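Local coordinates for protein five-membered-cyclitol-phosphate synthase (Streptomyces citricolor, PDB 6K96) that binds nicotinamide-adenine-dinucleotide in a Rossmann-type domain and belongs to the myo-inositol-1-phosphate synthase family, at residues B[8-13]-B[128-133]; B[58-63]-B[95-100]; B[206-211]-B[248-253]; B[210-215]-B[269-274]. All blocks are in the same frame, centred on the assembly; numbering follows the deposited sequence.

In the fold
Contacts 1 and 2 sit in the parallel six-stranded sheet of the Rossmann-type dinucleotide-binding domain, with centres 9 Å apart; strands 5-10 and 55-62 are neighbours there, and both contacts touch the nicotinamide-adenine-dinucleotide. Along the chain, contact 2 is nested inside the loop that contact 1 closes. Contacts 3 and 4 come later and start from the same strand, 207-217, which pairs in parallel with 250-253 and antiparallel with 265-275 in a mixed sheet; their centres are 7 Å apart and both meet the second subunit. Between contacts 1 and 4 the centres are 33 Å apart, the nearest atoms about 17 Å. One pair thus serves the cofactor, the other a subunit interface.

Contact 1 (B[8-13]-B[128-133]); sequences AVAGVG and LLYSLP. With NAD (nicotinamide-adenine-dinucleotide), chain G.
Ala10 sits where strand 5-10 runs beside strand 127-130, and it touches the partner strand with both backbone and side chain. Its N-H reaches Leu129 O at 2.7 Å. Ala10 O takes Ser131 N, also at 2.7 Å, with the donor nearly along the C=O axis. Leu129 N closes on Ala8 O in an almost straight bond of 2.8 Å. These are the first and fourth strands of a Rossmann sheet in chain order, parallel neighbours at its centre. On the face carrying Ala8, Ala10 and Tyr130, Leu128 turns its CG anti to the backbone N (chi1 175°), and CD1 settles against Ala8 CB at 3.6 Å. Ala10 CB meets Leu132 CD1 at 3.8 Å, while Tyr143 of helix 137-149 packs on Ala10. Past Ala10 the strands give way to cofactor-binding loops. Gly11, at phi 101°, and Gly13, just before helix 14-31, belong to the glycine-rich turn, and Gly13 CA comes within 3.1 Å of NAD O5B. From the other loop, Leu132 brings CD2 to 3.4 Å from adenine carbon C6A, and Leu132 O accepts a hydrogen bond from O3D of the nicotinamide ribose at 2.9 Å. The chemistry divides accordingly: backbone bonds hold the strands together, apolar side chains fill a buried face, and the loops offer a carbonyl to a ribose hydroxyl and a leucine methyl to the adenine.

Contact 2 (B[58-63]-B[95-100]); sequences VAAFDL and FSVDAG. With NAD (nicotinamide-adenine-dinucleotide), chain G.
Phe95 lays one ring face over the backbone of strand 55-62: Val58 C sits above the ring centre, and Ala59 N is 3.4 Å from CZ, toward the rim. Ala60 CB meets the ring edge, 3.6 Å from CE2, and also touches Val97 CG2; Phe72 packs on Ala60 and Phe95 alike. Beyond this dense patch Asp98 N binds Ala60 O at 2.9 Å, which opens the parallel pairing of strands 55-62 and 98-99. With helix 72-75 they form a beta-alpha-beta unit at the edge of the Rossmann sheet. Here the grip slackens: the bond from Asp62 N to Asp98 O is weak at 3.4 Å, although Gly100 N reaches Asp62 O at 2.8 Å. Asp98, partly exposed, lays its CB beside the Phe61 ring, 4.0 Å from CE1, and its carboxylate forms a salt bridge with Arg119. Asp62 faces the cofactor instead, OD1 taking ribose O2B and OD2 taking O3B, each at 2.8 Å, with Val12 N a further donor to OD2. An acid at the end of the second strand, holding both ribose hydroxyls, is the classic mark of NAD-binding Rossmann domains. At the partly exposed end, Leu63 puts CD1 3.5 Å from adenine N6A.

Contact 3 (B[206-211]-B[248-253]); sequences LSLASS and SNVEVI
The carboxamide of Asn249 is the flat group here, and the carbonyl of Ala209 stands off its plane to one side, with Ala209 O 3.6 Å from OD1. The closest touch falls on the methylene behind the amide: Asn249 CB is 3.3 Å from Ala209 O. A water donates to Ala209 O at 3.2 Å; its approach to Asn249 OD1 is doubtfully short. His261 of the second subunit packs against Asn249 and Ser210. The backbones then meet as parallel strands 207-217 and 250-253 of the mixed sheet: Ser211 N donates to Asn249 O at 3.2 Å, and Glu251 N donates to Ser211 O at 3.1 Å. Just before this pairing Ala209 and Ser210 both face Glu273, a classic beta bulge in strand 207-217. On the Ser211 side, Leu208 and Val250 cross at about a right angle, with CD2 of the leucine 3.8 Å from CG2 of the valine. Glu251 sends its acid away to a salt bridge with Arg233. The implied chemistry is a join carried chiefly by two backbone bonds, with one apolar touch on one side and a polar margin at Asn249, where the second subunit packs.

Contact 4 (B[210-215]-B[269-274]); sequences SSYQLN and MLNIEG
Tyr212 and Asn271 face each other as a hydrogen-bonded pair of two antiparallel strands, 207-217 and 265-275, in the mixed sheet that 207-217 shares with 250-253. Their side chains cross obliquely: Asn271 CB sits over one face of the tyrosine ring, 3.5 Å from the centroid and 21° off the normal, a CH-pi contact. The amide plane is 24° from that of the ring. Chi1 of Tyr212, 53°, puts CG between its backbone N and carbonyl carbon, and the ring comes to lie over Asn271 CB; Asn271 CG, anti to its own backbone N, follows 3.9 Å from Tyr212 CE2. Two backbone bonds of 3.0 Å frame the pair, Tyr212 N to Asn271 O and Asn271 N to Tyr212 O. Asn271 O is gripped twice, because Ser211 OG, on the other face of the sheet, also donates to it at a short 2.5 Å; this hydroxyl bonds His194 NE2 too. Leu214 and Met269 point the same side as Tyr212; their closest carbon approach is doubtful, but their backbones bond both ways. This face meets the second subunit, whose Leu216 packs on Tyr212 and Leu214, and whose Met269 meets its counterpart. Helix 190-203 covers the opposite face, touching Gln213 and Ile272. The far end of Asn271 turns to Asp285 and to Glu273, which reaches Ser283. Asn271 ND2 meets Glu273 OE2 on the anti side of the carboxylate, at 3.1 Å.

Contact 1 (B[8-13]-B[128-133])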
# COMPACT_ATOMS: atom_id res chain seq x y z
N ALA B 8 4.36 0.41 -41.49
CA ALA B 8 4.67 1.84 -41.63
C ALA B 8 4.18 2.53 -40.36
O ALA B 8 3.19 2.04 -39.77
CB ALA B 8 4.03 2.41 -42.86
N VAL B 9 4.84 3.62 -39.96
CA VAL B 9 4.66 4.20 -38.61
C VAL B 9 4.51 5.70 -38.78
O VAL B 9 5.41 6.35 -39.31
CB VAL B 9 5.86 3.82 -37.73
CG1 VAL B 9 6.15 4.86 -36.65
CG2 VAL B 9 5.71 2.41 -37.14
N ALA B 10 3.41 6.24 -38.33
CA ALA B 10 3.25 7.70 -38.24
C ALA B 10 3.43 8.01 -36.77
O ALA B 10 2.54 7.71 -36.00
CB ALA B 10 1.92 8.13 -38.83
N GLY B 11 4.61 8.51 -36.41
CA GLY B 11 5.01 8.83 -35.03
C GLY B 11 5.90 7.73 -34.45
O GLY B 11 5.39 6.62 -34.22
N VAL B 12 7.17 8.05 -34.21
CA VAL B 12 8.16 7.11 -33.63
C VAL B 12 8.36 7.43 -32.16
O VAL B 12 9.42 7.94 -31.78
CB VAL B 12 9.48 7.18 -34.42
CG1 VAL B 12 10.42 6.04 -33.99
CG2 VAL B 12 9.16 7.16 -35.90
N GLY B 13 7.34 7.10 -31.38
CA GLY B 13 7.30 7.36 -29.93
C GLY B 13 7.68 6.16 -29.08
O GLY B 13 8.32 5.19 -29.54
N LEU B 128 -0.34 1.02 -42.04
CA LEU B 128 0.20 2.26 -41.46
C LEU B 128 -0.34 2.36 -40.04
O LEU B 128 -1.56 2.33 -39.88
CB LEU B 128 -0.21 3.47 -42.30
CG LEU B 128 0.23 4.78 -41.66
CD1 LEU B 128 1.72 4.92 -41.70
CD2 LEU B 128 -0.41 5.96 -42.30
N LEU B 129 0.55 2.36 -39.05
CA LEU B 129 0.24 2.56 -37.61
C LEU B 129 0.32 4.06 -37.28
O LEU B 129 1.44 4.66 -37.29
CB LEU B 129 1.23 1.76 -36.76
CG LEU B 129 1.03 1.85 -35.25
CD1 LEU B 129 -0.32 1.28 -34.84
CD2 LEU B 129 2.17 1.16 -34.53
N TYR B 130 -0.82 4.65 -36.97
CA TYR B 130 -0.92 6.05 -36.55
C TYR B 130 -0.66 6.14 -35.06
O TYR B 130 -1.53 5.69 -34.27
CB TYR B 130 -2.31 6.58 -36.91
CG TYR B 130 -2.54 8.01 -36.48
CD1 TYR B 130 -1.97 9.05 -37.20
CD2 TYR B 130 -3.30 8.32 -35.37
CE1 TYR B 130 -2.18 10.38 -36.84
CE2 TYR B 130 -3.50 9.64 -34.98
CZ TYR B 130 -2.96 10.68 -35.73
OH TYR B 130 -3.18 11.98 -35.38
N SER B 131 0.45 6.72 -34.66
CA SER B 131 0.85 6.66 -33.23
C SER B 131 1.35 8.03 -32.78
O SER B 131 2.32 8.10 -32.00
CB SER B 131 1.89 5.59 -33.00
OG SER B 131 1.80 5.08 -31.67
N LEU B 132 0.64 9.07 -33.19
CA LEU B 132 0.94 10.49 -32.86
C LEU B 132 0.35 10.81 -31.49
O LEU B 132 -0.45 10.07 -30.93
CB LEU B 132 0.29 11.41 -33.91
CG LEU B 132 1.15 11.77 -35.13
CD1 LEU B 132 1.36 10.53 -35.98
CD2 LEU B 132 0.49 12.84 -35.96
N PRO B 133 0.68 12.02 -30.97
CA PRO B 133 0.04 12.49 -29.76
C PRO B 133 -1.50 12.51 -29.91
O PRO B 133 -2.05 12.59 -31.02
CB PRO B 133 0.65 13.90 -29.57
CG PRO B 133 1.95 13.90 -30.35
CD PRO B 133 1.68 12.96 -31.52
PA NAD G . 4.91 9.53 -27.94
O1A NAD G . 4.71 10.92 -27.46
O2A NAD G . 6.03 8.77 -27.29
O5B NAD G . 4.99 9.39 -29.51
C5B NAD G . 4.52 10.54 -30.25
C4B NAD G . 5.38 10.71 -31.48
O4B NAD G . 4.69 11.46 -32.54
C3B NAD G . 6.66 11.50 -31.20
O3B NAD G . 7.74 10.85 -31.87
C2B NAD G . 6.37 12.84 -31.86
O2B NAD G . 7.62 13.44 -32.01
C1B NAD G . 5.66 12.33 -33.12
N9A NAD G . 4.95 13.29 -33.93
C8A NAD G . 4.37 14.44 -33.45
N7A NAD G . 3.70 15.11 -34.36
C5A NAD G . 3.81 14.33 -35.51
C6A NAD G . 3.29 14.52 -36.81
N6A NAD G . 2.53 15.55 -37.14
N1A NAD G . 3.54 13.55 -37.73
C2A NAD G . 4.31 12.51 -37.36
N3A NAD G . 4.85 12.25 -36.17
C4A NAD G . 4.56 13.20 -35.27
O3 NAD G . 3.56 8.74 -27.68
PN NAD G . 3.33 7.19 -27.32
O1N NAD G . 4.02 6.39 -28.36
O2N NAD G . 3.64 7.12 -25.86
O5D NAD G . 1.74 7.07 -27.55
C5D NAD G . 1.23 7.36 -28.92
C4D NAD G . -0.26 7.55 -28.86
O4D NAD G . -0.94 6.34 -28.44
C3D NAD G . -0.69 8.64 -27.88
O3D NAD G . -1.78 9.32 -28.45
C2D NAD G . -1.25 7.85 -26.70
O2D NAD G . -2.27 8.46 -25.94
C1D NAD G . -1.89 6.67 -27.43
N1N NAD G . -2.16 5.56 -26.46
C2N NAD G . -1.10 5.12 -25.60
C3N NAD G . -1.34 4.24 -24.55
C7N NAD G . -0.16 3.79 -23.71
O7N NAD G . 0.98 4.11 -24.04
N7N NAD G . -0.40 3.06 -22.62
C4N NAD G . -2.65 3.82 -24.35
C5N NAD G . -3.63 4.12 -25.29
C6N NAD G . -3.39 5.05 -26.29
O HOH W 1 4.39 6.07 -31.04

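Contact 2 (B[58-63]-B[95-100])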
# COMPACT_ATOMS: atom_id res chain seq x y z
N VAL B 58 9.23 -0.58 -42.54
CA VAL B 58 9.63 -0.23 -43.93
C VAL B 58 9.63 1.29 -44.08
O VAL B 58 10.30 1.83 -45.00
CB VAL B 58 8.70 -0.93 -44.94
CG1 VAL B 58 8.93 -2.44 -44.91
CG2 VAL B 58 7.22 -0.59 -44.72
N ALA B 59 8.96 1.97 -43.15
CA ALA B 59 8.60 3.40 -43.30
C ALA B 59 8.33 3.99 -41.93
O ALA B 59 7.70 3.32 -41.09
CB ALA B 59 7.42 3.50 -44.24
N ALA B 60 8.73 5.24 -41.76
CA ALA B 60 8.60 5.98 -40.50
C ALA B 60 8.53 7.47 -40.80
O ALA B 60 9.34 7.95 -41.63
CB ALA B 60 9.76 5.65 -39.59
N PHE B 61 7.60 8.14 -40.11
CA PHE B 61 7.27 9.57 -40.28
C PHE B 61 7.21 10.25 -38.90
O PHE B 61 6.45 9.78 -38.02
CB PHE B 61 5.95 9.65 -41.04
CG PHE B 61 5.96 8.92 -42.36
CD1 PHE B 61 6.67 9.42 -43.44
CD2 PHE B 61 5.24 7.76 -42.54
CE1 PHE B 61 6.69 8.74 -44.65
CE2 PHE B 61 5.25 7.09 -43.75
CZ PHE B 61 5.98 7.57 -44.81
N ASP B 62 7.97 11.33 -38.72
CA ASP B 62 8.05 12.14 -37.47
C ASP B 62 8.32 13.60 -37.84
O ASP B 62 8.51 13.88 -39.06
CB ASP B 62 9.16 11.62 -36.55
CG ASP B 62 8.76 11.58 -35.08
OD1 ASP B 62 8.78 12.65 -34.43
OD2 ASP B 62 8.41 10.47 -34.59
N LEU B 63 8.34 14.50 -36.83
CA LEU B 63 8.63 15.96 -36.98
C LEU B 63 9.77 16.36 -36.06
O LEU B 63 10.31 17.45 -36.29
CB LEU B 63 7.42 16.87 -36.65
CG LEU B 63 6.17 16.80 -37.53
CD1 LEU B 63 5.17 17.85 -37.10
CD2 LEU B 63 6.46 16.93 -39.01
N PHE B 95 16.52 1.69 -43.49
CA PHE B 95 15.86 2.95 -43.93
C PHE B 95 16.00 4.03 -42.85
O PHE B 95 16.63 3.80 -41.77
CB PHE B 95 14.39 2.71 -44.31
CG PHE B 95 13.44 2.55 -43.15
CD1 PHE B 95 13.24 1.33 -42.53
CD2 PHE B 95 12.70 3.64 -42.70
CE1 PHE B 95 12.37 1.20 -41.46
CE2 PHE B 95 11.82 3.51 -41.64
CZ PHE B 95 11.65 2.29 -41.02
N SER B 96 15.45 5.20 -43.15
CA SER B 96 15.58 6.41 -42.31
C SER B 96 14.20 7.05 -42.15
O SER B 96 13.38 6.93 -43.10
CB SER B 96 16.58 7.37 -42.89
OG SER B 96 17.67 7.53 -42.01
N VAL B 97 13.99 7.73 -41.02
CA VAL B 97 12.70 8.41 -40.71
C VAL B 97 12.54 9.59 -41.69
O VAL B 97 13.36 10.52 -41.63
CB VAL B 97 12.61 8.88 -39.25
CG1 VAL B 97 11.28 9.55 -38.93
CG2 VAL B 97 12.87 7.73 -38.28
N ASP B 98 11.53 9.53 -42.57
CA ASP B 98 11.17 10.68 -43.45
C ASP B 98 10.40 11.71 -42.61
O ASP B 98 9.96 11.37 -41.51
CB ASP B 98 10.39 10.22 -44.68
CG ASP B 98 11.27 9.91 -45.88
OD1 ASP B 98 12.50 9.71 -45.66
OD2 ASP B 98 10.74 9.86 -47.01
N ALA B 99 10.24 12.92 -43.15
CA ALA B 99 9.45 14.03 -42.57
C ALA B 99 7.96 13.71 -42.63
O ALA B 99 7.50 13.21 -43.65
CB ALA B 99 9.75 15.28 -43.35
N GLY B 100 7.22 14.00 -41.57
CA GLY B 100 5.76 13.80 -41.55
C GLY B 100 5.02 14.97 -42.18
O GLY B 100 5.69 15.87 -42.70
PA NAD G . 4.91 9.53 -27.94
O1A NAD G . 4.71 10.92 -27.46
O2A NAD G . 6.03 8.77 -27.29
O5B NAD G . 4.99 9.39 -29.51
C5B NAD G . 4.52 10.54 -30.25
C4B NAD G . 5.38 10.71 -31.48
O4B NAD G . 4.69 11.46 -32.54
C3B NAD G . 6.66 11.50 -31.20
O3B NAD G . 7.74 10.85 -31.87
C2B NAD G . 6.37 12.84 -31.86
O2B NAD G . 7.62 13.44 -32.01
C1B NAD G . 5.66 12.33 -33.12
N9A NAD G . 4.95 13.29 -33.93
C8A NAD G . 4.37 14.44 -33.45
N7A NAD G . 3.70 15.11 -34.36
C5A NAD G . 3.81 14.33 -35.51
C6A NAD G . 3.29 14.52 -36.81
N6A NAD G . 2.53 15.55 -37.14
N1A NAD G . 3.54 13.55 -37.73
C2A NAD G . 4.31 12.51 -37.36
N3A NAD G . 4.85 12.25 -36.17
C4A NAD G . 4.56 13.20 -35.27
O3 NAD G . 3.56 8.74 -27.68
PN NAD G . 3.33 7.19 -27.32
O1N NAD G . 4.02 6.39 -28.36
O2N NAD G . 3.64 7.12 -25.86
O5D NAD G . 1.74 7.07 -27.55
C5D NAD G . 1.23 7.36 -28.92
C4D NAD G . -0.26 7.55 -28.86
O4D NAD G . -0.94 6.34 -28.44
C3D NAD G . -0.69 8.64 -27.88
O3D NAD G . -1.78 9.32 -28.45
C2D NAD G . -1.25 7.85 -26.70
O2D NAD G . -2.27 8.46 -25.94
C1D NAD G . -1.89 6.67 -27.43
N1N NAD G . -2.16 5.56 -26.46
C2N NAD G . -1.10 5.12 -25.60
C3N NAD G . -1.34 4.24 -24.55
C7N NAD G . -0.16 3.79 -23.71
O7N NAD G . 0.98 4.11 -24.04
N7N NAD G . -0.40 3.06 -22.62
C4N NAD G . -2.65 3.82 -24.35
C5N NAD G . -3.63 4.12 -25.29
C6N NAD G . -3.39 5.05 -26.29

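Contact 3 (B[206-211]-B[248-253])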
# COMPACT_ATOMS: atom_id res chain seq x y z
N LEU B 206 -22.48 -4.67 -1.64
CA LEU B 206 -21.83 -3.73 -0.70
C LEU B 206 -22.09 -2.29 -1.16
O LEU B 206 -22.13 -1.99 -2.41
CB LEU B 206 -20.34 -4.06 -0.58
CG LEU B 206 -20.03 -5.37 0.17
CD1 LEU B 206 -19.78 -6.49 -0.78
CD2 LEU B 206 -18.86 -5.23 1.08
N SER B 207 -22.27 -1.37 -0.22
CA SER B 207 -22.61 0.02 -0.58
C SER B 207 -21.31 0.82 -0.75
O SER B 207 -20.41 0.69 0.10
CB SER B 207 -23.56 0.63 0.44
OG SER B 207 -24.67 -0.25 0.70
N LEU B 208 -21.21 1.63 -1.80
CA LEU B 208 -20.04 2.53 -2.00
C LEU B 208 -20.25 3.78 -1.15
O LEU B 208 -21.35 4.29 -1.09
CB LEU B 208 -19.94 2.82 -3.50
CG LEU B 208 -18.66 3.44 -4.03
CD1 LEU B 208 -17.39 2.70 -3.56
CD2 LEU B 208 -18.73 3.42 -5.55
N ALA B 209 -19.29 4.10 -0.32
CA ALA B 209 -19.17 5.42 0.34
C ALA B 209 -18.39 6.33 -0.60
O ALA B 209 -18.80 7.49 -0.72
CB ALA B 209 -18.48 5.34 1.68
N SER B 210 -17.31 5.86 -1.21
CA SER B 210 -16.35 6.78 -1.86
C SER B 210 -15.24 5.99 -2.51
O SER B 210 -14.98 4.83 -2.04
CB SER B 210 -15.77 7.78 -0.90
OG SER B 210 -14.68 7.28 -0.16
N SER B 211 -14.65 6.58 -3.55
CA SER B 211 -13.47 5.98 -4.24
C SER B 211 -12.67 7.10 -4.92
O SER B 211 -13.22 8.10 -5.14
CB SER B 211 -13.85 4.81 -5.14
OG SER B 211 -12.71 4.25 -5.80
N SER B 248 -21.59 9.44 -7.16
CA SER B 248 -21.65 10.83 -6.62
C SER B 248 -20.41 11.09 -5.75
O SER B 248 -20.03 12.26 -5.63
CB SER B 248 -22.95 11.16 -5.91
OG SER B 248 -23.11 10.46 -4.69
N ASN B 249 -19.74 10.06 -5.20
CA ASN B 249 -18.46 10.24 -4.44
C ASN B 249 -17.30 9.43 -5.03
O ASN B 249 -16.43 9.09 -4.28
CB ASN B 249 -18.62 9.93 -2.95
CG ASN B 249 -19.67 10.79 -2.29
OD1 ASN B 249 -20.75 10.29 -1.99
ND2 ASN B 249 -19.40 12.09 -2.12
N VAL B 250 -17.24 9.27 -6.34
CA VAL B 250 -16.10 8.63 -7.06
C VAL B 250 -15.34 9.71 -7.83
O VAL B 250 -15.91 10.25 -8.73
CB VAL B 250 -16.61 7.56 -8.02
CG1 VAL B 250 -15.49 6.96 -8.83
CG2 VAL B 250 -17.40 6.49 -7.30
N GLU B 251 -14.05 9.89 -7.58
CA GLU B 251 -13.25 10.98 -8.17
C GLU B 251 -12.20 10.31 -9.03
O GLU B 251 -11.57 9.44 -8.55
CB GLU B 251 -12.57 11.86 -7.10
CG GLU B 251 -12.98 13.32 -7.01
CD GLU B 251 -13.47 14.06 -8.26
OE1 GLU B 251 -12.75 14.05 -9.34
OE2 GLU B 251 -14.58 14.66 -8.17
N VAL B 252 -12.01 10.73 -10.25
CA VAL B 252 -10.83 10.32 -11.03
C VAL B 252 -9.93 11.54 -11.18
O VAL B 252 -10.40 12.56 -11.64
CB VAL B 252 -11.26 9.75 -12.38
CG1 VAL B 252 -10.02 9.38 -13.18
CG2 VAL B 252 -12.21 8.57 -12.24
N ILE B 253 -8.66 11.42 -10.82
CA ILE B 253 -7.59 12.35 -11.29
C ILE B 253 -6.69 11.63 -12.31
O ILE B 253 -5.68 11.02 -11.93
CB ILE B 253 -6.80 12.84 -10.07
CG1 ILE B 253 -7.69 13.27 -8.90
CG2 ILE B 253 -5.83 13.93 -10.52
CD1 ILE B 253 -7.88 12.25 -7.80
O HOH W 2 -21.29 7.91 -2.68

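Contact 4 (B[210-215]-B[269-274])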
# COMPACT_ATOMS: atom_id res chain seq x y z
N SER B 210 -17.31 5.86 -1.21
CA SER B 210 -16.35 6.78 -1.86
C SER B 210 -15.24 5.99 -2.51
O SER B 210 -14.98 4.83 -2.04
CB SER B 210 -15.77 7.78 -0.90
OG SER B 210 -14.68 7.28 -0.16
N SER B 211 -14.65 6.58 -3.55
CA SER B 211 -13.47 5.98 -4.24
C SER B 211 -12.67 7.10 -4.92
O SER B 211 -13.22 8.10 -5.14
CB SER B 211 -13.85 4.81 -5.14
OG SER B 211 -12.71 4.25 -5.80
N TYR B 212 -11.37 6.95 -5.06
CA TYR B 212 -10.53 7.78 -5.94
C TYR B 212 -9.56 6.87 -6.67
O TYR B 212 -9.20 5.78 -6.19
CB TYR B 212 -9.83 8.95 -5.22
CG TYR B 212 -9.00 8.63 -4.00
CD1 TYR B 212 -7.70 8.21 -4.15
CD2 TYR B 212 -9.51 8.74 -2.71
CE1 TYR B 212 -6.91 7.87 -3.05
CE2 TYR B 212 -8.75 8.41 -1.61
CZ TYR B 212 -7.44 7.97 -1.78
OH TYR B 212 -6.65 7.62 -0.73
N GLN B 213 -9.17 7.37 -7.82
CA GLN B 213 -8.15 6.82 -8.72
C GLN B 213 -7.23 7.99 -9.05
O GLN B 213 -7.76 9.00 -9.44
CB GLN B 213 -8.87 6.30 -9.96
CG GLN B 213 -7.97 6.08 -11.17
CD GLN B 213 -8.67 5.51 -12.38
OE1 GLN B 213 -8.11 5.55 -13.48
NE2 GLN B 213 -9.87 4.94 -12.20
N LEU B 214 -5.92 7.86 -8.84
CA LEU B 214 -4.97 8.85 -9.41
C LEU B 214 -3.85 8.13 -10.12
O LEU B 214 -3.55 7.05 -9.67
CB LEU B 214 -4.48 9.81 -8.33
CG LEU B 214 -4.04 9.23 -6.99
CD1 LEU B 214 -2.54 9.38 -6.86
CD2 LEU B 214 -4.74 10.02 -5.89
N ASN B 215 -3.31 8.74 -11.18
CA ASN B 215 -2.25 8.19 -12.08
C ASN B 215 -1.05 9.15 -12.06
O ASN B 215 -1.21 10.34 -11.72
CB ASN B 215 -2.77 7.92 -13.49
CG ASN B 215 -4.01 7.05 -13.51
OD1 ASN B 215 -3.93 5.83 -13.79
ND2 ASN B 215 -5.15 7.63 -13.18
N MET B 269 -3.01 4.63 -8.16
CA MET B 269 -3.24 4.40 -6.73
C MET B 269 -4.74 4.47 -6.60
O MET B 269 -5.32 5.38 -7.22
CB MET B 269 -2.57 5.44 -5.83
CG MET B 269 -1.29 4.93 -5.25
SD MET B 269 0.11 6.04 -5.59
CE MET B 269 -0.54 7.63 -5.09
N LEU B 270 -5.36 3.49 -5.97
CA LEU B 270 -6.82 3.64 -5.84
C LEU B 270 -7.23 3.30 -4.42
O LEU B 270 -6.40 2.77 -3.65
CB LEU B 270 -7.55 2.94 -6.99
CG LEU B 270 -7.55 1.43 -7.03
CD1 LEU B 270 -8.57 0.94 -6.01
CD2 LEU B 270 -7.85 0.91 -8.44
N ASN B 271 -8.35 3.91 -4.04
CA ASN B 271 -9.01 3.77 -2.73
C ASN B 271 -10.48 3.48 -3.01
O ASN B 271 -11.04 4.16 -3.89
CB ASN B 271 -8.92 5.02 -1.87
CG ASN B 271 -9.49 4.75 -0.49
OD1 ASN B 271 -10.56 5.24 -0.15
ND2 ASN B 271 -8.83 3.88 0.25
N ILE B 272 -11.02 2.47 -2.34
CA ILE B 272 -12.48 2.17 -2.35
C ILE B 272 -12.90 1.99 -0.91
O ILE B 272 -12.19 1.33 -0.22
CB ILE B 272 -12.85 0.94 -3.19
CG1 ILE B 272 -12.44 1.11 -4.65
CG2 ILE B 272 -14.33 0.65 -2.99
CD1 ILE B 272 -12.18 -0.19 -5.32
N GLU B 273 -13.98 2.65 -0.53
CA GLU B 273 -14.50 2.66 0.85
C GLU B 273 -15.92 2.18 0.74
O GLU B 273 -16.77 2.97 0.39
CB GLU B 273 -14.42 4.06 1.47
CG GLU B 273 -13.00 4.54 1.72
CD GLU B 273 -12.16 3.69 2.71
OE1 GLU B 273 -12.75 3.01 3.63
OE2 GLU B 273 -10.90 3.72 2.56
N GLY B 274 -16.16 0.91 1.03
CA GLY B 274 -17.51 0.32 1.01
C GLY B 274 -18.14 0.35 2.37
O GLY B 274 -17.46 0.63 3.36